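Local coordinates for protein 3-deoxy-d-manno-octulosonic-acid transferase (Acinetobacter baumannii, PDB 4BFC) that probably transfers 3-deoxy-D-manno-octulosonic acid (Kdo) from CMP-Kdo to lipid A precursors, this fragment being its C-terminal CMP-Kdo-binding domain, at residues 97-102 and 109-114; 73-78 and 114-119; 49-54 and 77-82. All coordinates share one frame; numbering follows the deposited sequence.

Contact 1. Residues 97-102 and 109-114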
loop_
_atom_site.group_PDB
_atom_site.type_symbol
_atom_site.label_atom_id
_atom_site.label_comp_id
_atom_site.label_asym_id
_atom_site.label_seq_id
_atom_site.Cartn_x
_atom_site.Cartn_y
_atom_site.Cartn_z
ATOM N N ILE A 97 25.665 -10.789 11.894
ATOM C CA ILE A 97 26.294 -10.957 10.589
ATOM C C ILE A 97 25.171 -11.105 9.552
ATOM O O ILE A 97 24.411 -12.091 9.611
ATOM C CB ILE A 97 27.268 -12.147 10.556
ATOM C CG1 ILE A 97 28.479 -11.873 11.484
ATOM C CG2 ILE A 97 27.692 -12.462 9.113
ATOM C CD1 ILE A 97 29.358 -13.081 11.750
ATOM N N THR A 98 25.102 -10.186 8.579
ATOM C CA THR A 98 23.948 -10.083 7.647
ATOM C C THR A 98 24.414 -10.039 6.188
ATOM O O THR A 98 25.300 -9.226 5.856
ATOM C CB THR A 98 23.166 -8.797 7.961
ATOM O OG1 THR A 98 22.855 -8.734 9.364
ATOM C CG2 THR A 98 21.790 -8.668 7.128
ATOM N N HIS A 99 23.913 -10.964 5.386
ATOM C CA HIS A 99 24.156 -11.047 3.949
ATOM C C HIS A 99 22.893 -10.735 3.214
ATOM O O HIS A 99 21.750 -10.855 3.764
ATOM C CB HIS A 99 24.749 -12.400 3.605
ATOM C CG HIS A 99 26.054 -12.628 4.308
ATOM N ND1 HIS A 99 27.123 -11.783 4.174
ATOM C CD2 HIS A 99 26.403 -13.552 5.279
ATOM C CE1 HIS A 99 28.122 -12.219 4.995
ATOM N NE2 HIS A 99 27.674 -13.283 5.662
ATOM N N ARG A 100 23.064 -10.223 1.996
ATOM C CA ARG A 100 21.929 -9.624 1.220
ATOM C C ARG A 100 21.705 -10.243 -0.141
ATOM O O ARG A 100 22.642 -10.369 -0.957
ATOM C CB ARG A 100 22.141 -8.107 1.016
ATOM C CG ARG A 100 22.374 -7.297 2.266
ATOM C CD ARG A 100 22.591 -5.846 1.916
ATOM N NE ARG A 100 21.306 -5.242 1.586
ATOM C CZ ARG A 100 21.011 -3.919 1.732
ATOM N NH1 ARG A 100 21.911 -3.031 2.177
ATOM N NH2 ARG A 100 19.757 -3.479 1.473
ATOM N N ARG A 101 20.486 -10.686 -0.425
ATOM C CA ARG A 101 20.137 -11.207 -1.716
ATOM C C ARG A 101 20.448 -10.143 -2.794
ATOM O O ARG A 101 20.921 -10.493 -3.866
ATOM C CB ARG A 101 18.612 -11.541 -1.734
ATOM C CG ARG A 101 18.054 -12.076 -3.032
ATOM C CD ARG A 101 18.718 -13.397 -3.422
ATOM N NE ARG A 101 17.893 -14.121 -4.352
ATOM C CZ ARG A 101 18.246 -15.291 -4.871
ATOM N NH1 ARG A 101 19.440 -15.784 -4.575
ATOM N NH2 ARG A 101 17.417 -15.913 -5.696
ATOM N N SER A 102 20.191 -8.874 -2.491
ATOM C CA SER A 102 20.402 -7.826 -3.529
ATOM C C SER A 102 21.832 -7.670 -3.984
ATOM O O SER A 102 22.060 -7.043 -5.044
ATOM C CB SER A 102 19.925 -6.475 -3.040
ATOM O OG SER A 102 20.674 -5.930 -1.990
ATOM N N ALA A 109 28.154 -20.273 6.301
ATOM C CA ALA A 109 28.227 -20.693 7.705
ATOM C C ALA A 109 28.129 -19.506 8.712
ATOM O O ALA A 109 27.525 -19.686 9.756
ATOM C CB ALA A 109 29.539 -21.478 7.980
ATOM N N SER A 110 28.755 -18.345 8.455
ATOM C CA SER A 110 28.793 -17.228 9.370
ATOM C C SER A 110 27.528 -16.378 9.445
ATOM O O SER A 110 27.408 -15.509 10.300
ATOM C CB SER A 110 29.927 -16.236 9.023
ATOM O OG SER A 110 30.025 -16.059 7.614
ATOM N N THR A 111 26.670 -16.592 8.474
ATOM C CA THR A 111 25.497 -15.733 8.348
ATOM C C THR A 111 24.514 -15.995 9.445
ATOM O O THR A 111 24.130 -17.168 9.685
ATOM C CB THR A 111 24.762 -16.064 7.073
ATOM O OG1 THR A 111 25.641 -15.876 5.971
ATOM C CG2 THR A 111 23.500 -15.135 6.952
ATOM N N GLN A 112 24.093 -14.919 10.059
ATOM C CA GLN A 112 23.127 -14.980 11.174
ATOM C C GLN A 112 21.779 -14.530 10.643
ATOM O O GLN A 112 20.731 -15.031 11.073
ATOM C CB GLN A 112 23.572 -14.099 12.305
ATOM C CG GLN A 112 24.835 -14.643 13.000
ATOM C CD GLN A 112 25.249 -13.840 14.235
ATOM O OE1 GLN A 112 25.617 -12.639 14.150
ATOM N NE2 GLN A 112 25.163 -14.476 15.406
ATOM N N VAL A 113 21.807 -13.514 9.771
ATOM C CA VAL A 113 20.529 -13.019 9.173
ATOM C C VAL A 113 20.774 -12.949 7.663
ATOM O O VAL A 113 21.794 -12.417 7.221
ATOM C CB VAL A 113 20.157 -11.615 9.688
ATOM C CG1 VAL A 113 18.873 -11.056 8.983
ATOM C CG2 VAL A 113 19.963 -11.632 11.211
ATOM N N TYR A 114 19.855 -13.490 6.890
ATOM C CA TYR A 114 19.886 -13.289 5.485
ATOM C C TYR A 114 18.775 -12.320 5.137
ATOM O O TYR A 114 17.592 -12.666 5.286
ATOM C CB TYR A 114 19.661 -14.632 4.805
ATOM C CG TYR A 114 19.911 -14.559 3.330
ATOM C CD1 TYR A 114 21.196 -14.322 2.822
ATOM C CD2 TYR A 114 18.838 -14.679 2.419
ATOM C CE1 TYR A 114 21.420 -14.259 1.427
ATOM C CE2 TYR A 114 19.037 -14.658 1.040
ATOM C CZ TYR A 114 20.348 -14.391 0.553
ATOM O OH TYR A 114 20.518 -14.366 -0.820
#

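Contact 2. Residues 73-78 and 114-119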
loop_
_atom_site.group_PDB
_atom_site.type_symbol
_atom_site.label_atom_id
_atom_site.label_comp_id
_atom_site.label_asym_id
_atom_site.label_seq_id
_atom_site.Cartn_x
_atom_site.Cartn_y
_atom_site.Cartn_z
ATOM N N VAL A 73 19.627 -19.608 11.448
ATOM C CA VAL A 73 19.821 -18.407 10.601
ATOM C C VAL A 73 18.422 -17.929 10.365
ATOM O O VAL A 73 17.497 -18.752 10.200
ATOM C CB VAL A 73 20.462 -18.763 9.262
ATOM C CG1 VAL A 73 19.772 -19.930 8.506
ATOM C CG2 VAL A 73 20.640 -17.496 8.422
ATOM N N CYS A 74 18.294 -16.614 10.405
ATOM C CA CYS A 74 16.946 -15.974 10.158
ATOM C C CYS A 74 16.933 -15.305 8.802
ATOM O O CYS A 74 17.693 -14.402 8.563
ATOM C CB CYS A 74 16.667 -14.990 11.229
ATOM S SG CYS A 74 15.092 -14.180 11.048
ATOM N N ILE A 75 15.988 -15.722 7.973
ATOM C CA ILE A 75 15.703 -15.015 6.701
ATOM C C ILE A 75 14.707 -13.880 6.999
ATOM O O ILE A 75 13.652 -14.150 7.636
ATOM C CB ILE A 75 15.164 -15.991 5.633
ATOM C CG1 ILE A 75 16.214 -17.083 5.307
ATOM C CG2 ILE A 75 14.724 -15.158 4.366
ATOM C CD1 ILE A 75 15.798 -18.079 4.227
ATOM N N VAL A 76 14.970 -12.651 6.532
ATOM C CA VAL A 76 14.061 -11.484 6.779
ATOM C C VAL A 76 13.560 -10.959 5.421
ATOM O O VAL A 76 14.379 -10.676 4.558
ATOM C CB VAL A 76 14.807 -10.361 7.552
ATOM C CG1 VAL A 76 13.849 -9.219 7.780
ATOM C CG2 VAL A 76 15.260 -10.924 8.918
ATOM N N VAL A 77 12.232 -10.906 5.251
ATOM C CA VAL A 77 11.639 -10.499 3.965
ATOM C C VAL A 77 10.709 -9.306 4.252
ATOM O O VAL A 77 9.507 -9.483 4.519
ATOM C CB VAL A 77 10.883 -11.656 3.275
ATOM C CG1 VAL A 77 10.582 -11.269 1.810
ATOM C CG2 VAL A 77 11.591 -13.013 3.449
ATOM N N PRO A 78 11.214 -8.091 4.275
ATOM C CA PRO A 78 10.335 -6.944 4.628
ATOM C C PRO A 78 9.238 -6.752 3.540
ATOM O O PRO A 78 9.432 -7.107 2.309
ATOM C CB PRO A 78 11.299 -5.729 4.582
ATOM C CG PRO A 78 12.606 -6.418 4.930
ATOM C CD PRO A 78 12.608 -7.624 4.058
ATOM N N TYR A 114 19.855 -13.490 6.890
ATOM C CA TYR A 114 19.886 -13.289 5.485
ATOM C C TYR A 114 18.775 -12.320 5.137
ATOM O O TYR A 114 17.592 -12.666 5.286
ATOM C CB TYR A 114 19.661 -14.632 4.805
ATOM C CG TYR A 114 19.911 -14.559 3.330
ATOM C CD1 TYR A 114 21.196 -14.322 2.822
ATOM C CD2 TYR A 114 18.838 -14.679 2.419
ATOM C CE1 TYR A 114 21.420 -14.259 1.427
ATOM C CE2 TYR A 114 19.037 -14.658 1.040
ATOM C CZ TYR A 114 20.348 -14.391 0.553
ATOM O OH TYR A 114 20.518 -14.366 -0.820
ATOM N N LEU A 115 19.167 -11.118 4.715
ATOM C CA LEU A 115 18.150 -10.150 4.257
ATOM C C LEU A 115 17.775 -10.454 2.808
ATOM O O LEU A 115 18.603 -10.299 1.849
ATOM C CB LEU A 115 18.656 -8.759 4.418
ATOM C CG LEU A 115 17.762 -7.629 3.950
ATOM C CD1 LEU A 115 16.381 -7.633 4.672
ATOM C CD2 LEU A 115 18.481 -6.301 4.236
ATOM N N ALA A 116 16.554 -10.939 2.625
ATOM C CA ALA A 116 16.043 -11.284 1.317
ATOM C C ALA A 116 15.403 -10.063 0.628
ATOM O O ALA A 116 14.161 -9.940 0.438
ATOM C CB ALA A 116 15.108 -12.536 1.377
ATOM N N ASP A 117 16.261 -9.134 0.295
ATOM C CA ASP A 117 15.896 -7.801 -0.217
ATOM C C ASP A 117 15.799 -7.838 -1.742
ATOM O O ASP A 117 16.602 -7.136 -2.444
ATOM C CB ASP A 117 16.809 -6.697 0.322
ATOM C CG ASP A 117 18.310 -6.901 0.019
ATOM O OD1 ASP A 117 18.717 -8.035 -0.320
ATOM O OD2 ASP A 117 18.991 -5.863 0.044
ATOM N N SER A 118 14.784 -8.548 -2.215
ATOM C CA SER A 118 14.500 -8.680 -3.641
ATOM C C SER A 118 12.994 -8.731 -3.874
ATOM O O SER A 118 12.224 -8.863 -2.954
ATOM C CB SER A 118 15.140 -9.963 -4.122
ATOM O OG SER A 118 14.448 -11.123 -3.620
ATOM N N MET A 119 12.538 -8.634 -5.129
ATOM C CA MET A 119 11.116 -8.622 -5.363
ATOM C C MET A 119 10.670 -9.958 -5.966
ATOM O O MET A 119 11.404 -10.585 -6.752
ATOM C CB MET A 119 10.740 -7.395 -6.223
ATOM C CG MET A 119 10.965 -6.051 -5.503
ATOM S SD MET A 119 9.884 -4.805 -6.183
ATOM C CE MET A 119 10.939 -3.351 -6.103
#

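Contact 3. Residues 49-54 and 77-82. With BME (beta-mercaptoethanol), chain D; SO4 (sulfate ion), chain B.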
loop_
_atom_site.group_PDB
_atom_site.type_symbol
_atom_site.label_atom_id
_atom_site.label_comp_id
_atom_site.label_asym_id
_atom_site.label_seq_id
_atom_site.Cartn_x
_atom_site.Cartn_y
_atom_site.Cartn_z
ATOM N N SER A 49 7.110 -10.804 5.062
ATOM C CA SER A 49 6.166 -9.667 4.931
ATOM C C SER A 49 6.093 -8.774 6.176
ATOM O O SER A 49 5.009 -8.390 6.637
ATOM C CB SER A 49 4.791 -10.157 4.515
ATOM O OG SER A 49 4.890 -10.800 3.264
ATOM N N THR A 50 7.251 -8.436 6.707
ATOM C CA THR A 50 7.354 -7.703 7.953
ATOM C C THR A 50 7.182 -6.210 7.729
ATOM O O THR A 50 7.465 -5.653 6.650
ATOM C CB THR A 50 8.706 -7.943 8.665
ATOM O OG1 THR A 50 9.776 -7.739 7.744
ATOM C CG2 THR A 50 8.758 -9.405 9.204
ATOM N N HIS A 51 6.698 -5.567 8.791
ATOM C CA HIS A 51 6.589 -4.107 8.973
ATOM C C HIS A 51 7.309 -3.671 10.221
ATOM O O HIS A 51 7.449 -4.497 11.151
ATOM C CB HIS A 51 5.122 -3.712 9.178
ATOM C CG HIS A 51 4.183 -4.032 8.029
ATOM N ND1 HIS A 51 3.347 -3.104 7.508
ATOM C CD2 HIS A 51 3.964 -5.209 7.315
ATOM C CE1 HIS A 51 2.584 -3.709 6.546
ATOM N NE2 HIS A 51 2.972 -4.965 6.426
ATOM N N ALA A 52 7.679 -2.375 10.320
ATOM C CA ALA A 52 8.254 -1.817 11.560
ATOM C C ALA A 52 7.157 -1.925 12.630
ATOM O O ALA A 52 5.984 -1.644 12.355
ATOM C CB ALA A 52 8.643 -0.378 11.378
ATOM N N PRO A 53 7.502 -2.304 13.862
ATOM C CA PRO A 53 8.834 -2.552 14.485
ATOM C C PRO A 53 9.106 -4.065 14.595
ATOM O O PRO A 53 9.934 -4.514 15.412
ATOM C CB PRO A 53 8.624 -1.958 15.887
ATOM C CG PRO A 53 7.254 -2.374 16.202
ATOM C CD PRO A 53 6.455 -2.223 14.906
ATOM N N GLU A 54 8.464 -4.844 13.752
ATOM C CA GLU A 54 8.538 -6.342 13.838
ATOM C C GLU A 54 9.985 -6.864 13.643
ATOM O O GLU A 54 10.364 -7.813 14.335
ATOM C CB GLU A 54 7.627 -7.012 12.846
ATOM C CG GLU A 54 6.151 -6.738 13.062
ATOM C CD GLU A 54 5.265 -7.422 12.027
ATOM O OE1 GLU A 54 5.611 -7.394 10.792
ATOM O OE2 GLU A 54 4.255 -8.041 12.415
ATOM N N VAL A 77 12.232 -10.906 5.251
ATOM C CA VAL A 77 11.639 -10.499 3.965
ATOM C C VAL A 77 10.709 -9.306 4.252
ATOM O O VAL A 77 9.507 -9.483 4.519
ATOM C CB VAL A 77 10.883 -11.656 3.275
ATOM C CG1 VAL A 77 10.582 -11.269 1.810
ATOM C CG2 VAL A 77 11.591 -13.013 3.449
ATOM N N PRO A 78 11.214 -8.091 4.275
ATOM C CA PRO A 78 10.335 -6.944 4.628
ATOM C C PRO A 78 9.238 -6.752 3.540
ATOM O O PRO A 78 9.432 -7.107 2.309
ATOM C CB PRO A 78 11.299 -5.729 4.582
ATOM C CG PRO A 78 12.606 -6.418 4.930
ATOM C CD PRO A 78 12.608 -7.624 4.058
ATOM N N ARG A 79 8.035 -6.356 3.960
ATOM C CA ARG A 79 6.904 -6.225 3.023
ATOM C C ARG A 79 7.150 -5.164 1.963
ATOM O O ARG A 79 6.786 -5.324 0.796
ATOM C CB ARG A 79 5.670 -5.843 3.875
ATOM C CG ARG A 79 4.409 -5.590 3.025
ATOM C CD ARG A 79 4.005 -6.842 2.261
ATOM N NE ARG A 79 2.732 -6.645 1.543
ATOM C CZ ARG A 79 2.213 -7.473 0.684
ATOM N NH1 ARG A 79 2.853 -8.603 0.377
ATOM N NH2 ARG A 79 0.973 -7.184 0.191
ATOM N N HIS A 80 7.759 -4.063 2.390
ATOM C CA HIS A 80 7.925 -2.917 1.519
ATOM C C HIS A 80 9.338 -2.745 1.037
ATOM O O HIS A 80 10.264 -2.440 1.820
ATOM C CB HIS A 80 7.461 -1.654 2.189
ATOM C CG HIS A 80 6.059 -1.743 2.730
ATOM N ND1 HIS A 80 5.810 -2.048 4.030
ATOM C CD2 HIS A 80 4.842 -1.687 2.086
ATOM C CE1 HIS A 80 4.460 -2.128 4.188
ATOM N NE2 HIS A 80 3.880 -1.861 3.003
ATOM N N PRO A 81 9.551 -2.862 -0.309
ATOM C CA PRO A 81 10.944 -2.692 -0.781
ATOM C C PRO A 81 11.705 -1.411 -0.406
ATOM O O PRO A 81 12.978 -1.437 -0.256
ATOM C CB PRO A 81 10.833 -2.924 -2.301
ATOM C CG PRO A 81 9.686 -3.888 -2.391
ATOM C CD PRO A 81 8.684 -3.336 -1.394
ATOM N N GLU A 82 10.982 -0.282 -0.212
ATOM C CA GLU A 82 11.635 0.959 0.099
ATOM C C GLU A 82 12.341 0.856 1.469
ATOM O O GLU A 82 13.287 1.550 1.705
ATOM C CB GLU A 82 10.679 2.171 0.061
ATOM C CG GLU A 82 9.570 2.142 1.087
ATOM C CD GLU A 82 8.927 3.556 1.335
ATOM O OE1 GLU A 82 9.459 4.550 0.848
ATOM O OE2 GLU A 82 7.959 3.578 2.082
HETATM C C1 BME D . 8.074 0.318 -2.699
HETATM C C2 BME D . 9.169 1.073 -3.344
HETATM O O1 BME D . 8.307 0.183 -1.297
HETATM S S2 BME D . 8.765 2.836 -3.228
HETATM S S SO4 B . 0.601 -3.254 2.835
HETATM O O1 SO4 B . -0.762 -3.116 2.208
HETATM O O2 SO4 B . 0.434 -3.984 4.120
HETATM O O3 SO4 B . 1.276 -1.966 3.178
HETATM O O4 SO4 B . 1.333 -4.119 1.936
HETATM O O HOH W 1 5.648 -9.602 0.939
HETATM O O HOH W 2 7.921 -3.359 5.312
#

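Contact 1. Residues 97-102 and 109-114
Ile97 and Gln112 meet just ahead of two parallel strands of a Rossmann-like sheet, and each accepts a hydrogen bond from the other. The Gln112 chain leaves with CG anti to its carbonyl carbon (chi1 -69°) and then runs extended, which carries the amide across to the neighbouring backbone. There OE1 receives Ile97 N at 2.9 Å, in the carbonyl plane and on a lone pair, while NE2 is held by Leu66 O and Asn67 OD1, so the amide is fixed at both ends. Ile97 O takes two donors, Gln112 N at 2.9 Å and Val113 N at 3.0 Å. The apolar part of Ile97 lies over the backbone of the other segment, its CG2 3.3 Å from Ser110 O.

One step further, Thr98 and Val113 lie side by side and point the same way, on the face covered by helix 84-93. His99 N binds Val113 O at 3.2 Å, and the CA of Thr98 approaches that same oxygen. On the opposite face Tyr114 reaches along the edge strand. With CG anti to the backbone N (chi1 -170°), its ring passes His99 O and brings OH to 3.3 Å from both CA and CD of Arg101. The Arg101 chain bends at chi2 beside this hydroxyl and continues to a salt bridge with Glu121, whereas Tyr114 OH is hydrogen-bonded to Gln105 O.

The short edge strand is joined to its neighbour by side-chain as well as backbone polar groups: an amide fixes its entry, and an aromatic ring packs along His99 to Arg101, where the 3-10 segment begins.

Contact 2. Residues 73-78 and 114-119
Tyr114 N donates to Cys74 O at 2.9 Å and opens a ladder of three backbone hydrogen bonds between parallel strands. Tyr114 O then receives Val76 N, and Val76 O receives Ala116 N, each also at 2.9 Å. Val76 thus gives and accepts across the same boundary, as expected of parallel pairing. The CA of Ile75 adds a C-H...O contact of 3.3 Å to Tyr114 O.

Apolar contacts flank this ladder on both faces. On the face bearing Ile75, Tyr114 and Ala116, the Ile75 CG2 branch stands anti to its backbone N and comes within 4.0 Å of Ala116 CB. The Ala116 methyl also meets Val77 CG2, and Trp125 of helix 122-128 packs on Ile75, Val77 and Ala116. On the other face, with Leu115 CG anti to the backbone N (chi1 178°) and chi2 near 59°, CD1 is turned toward the neighbouring strand, 3.6 Å from Val76 O. That same methyl rests 3.8 Å from Pro78 CD, the two side chains crossing at about a right angle, while Phe88 and Val87 of helix 84-93 touch Leu115 and Pro78 respectively.

Beyond the pairing, Ala116 and Asp117 centre successive inverse gamma turns, closed by weak bonds, that carry the chain out of the strand. All the touching residues are buried, and the three ladder bonds lie between aliphatic side chains: the chemistry is that of the interior of a parallel alpha/beta sheet, sandwiched between helices.

Contact 3. Residues 49-54 and 77-82
Thr50 O is the acceptor on which this contact turns. Arg79 N reaches it from the other segment at 2.8 Å, in the carbonyl plane, on a lone pair and almost straight (173°). Water 2 donates to the same oxygen, accepts from His80 N and also hydrogen-bonds His80 ND1, so this water bridges the two segments. Thr50 N gives Val77 O a weak, long bond of 3.3 Å. The Thr50 hydroxyl lies against Pro78 CA but takes its polar partner from Glu55. A second water makes another bridge, from Ser49 OG to Arg79 NH1, which donates to it.

Within 49-54, His51 N donates to Glu54 OE1 at 2.9 Å and Glu54 N returns a bond to His51 O, joining the two residues across the turn, with Pro53 at the helix N-cap. The Glu54 carboxylate also takes the backbone N-H groups of Gly136, Ser137 and Leu138. Glu82 N donates to beta-mercaptoethanol O1 at 2.9 Å, and its carboxylate binds His145 and Asn146 of a neighbouring subunit.

The rings of His51 and His80 form a T-shaped pair, the edge of His80 facing the His51 ring at 84°. CG of Arg79 sits over the rim of one face of the His80 ring, and His51 NE2 is hydrogen-bonded to His145.

At this end of the beta-alpha-beta unit 43-50, 54-68, 72-78, Arg79 NE gives sulfate O4 a nearly linear bond of 2.9 Å and His80 NE2 binds O3 at 2.6 Å, with the edge of His51 alongside. Though probably from the crystallisation liquor, the sulfate is consistent with a pocket for a negatively charged ligand.

How the contacts relate
The three contacts step across one parallel sheet, each joining neighbouring strands: 98-100 with 113-115 in contact 1, 113-115 with 72-78 in contact 2, and 72-78 with 43-50 in contact 3. Contacts 1 and 2 share Tyr114, and their centres lie about 9 Å apart; Ser102 OG approaches Asp117 OD2 at 2.6 Å, a probable hydrogen bond. Contact 3 shares Val77 and Pro78 with contact 2, its centre about 10 Å away, and Met119 CE packs 3.8 Å from Pro81 CB. Contacts 1 and 3 do not touch, their centres being about 17 Å apart. Contact 3 binds the sulfate, probably from the crystallisation liquor, and the series runs from an edge strand toward a likely anion pocket.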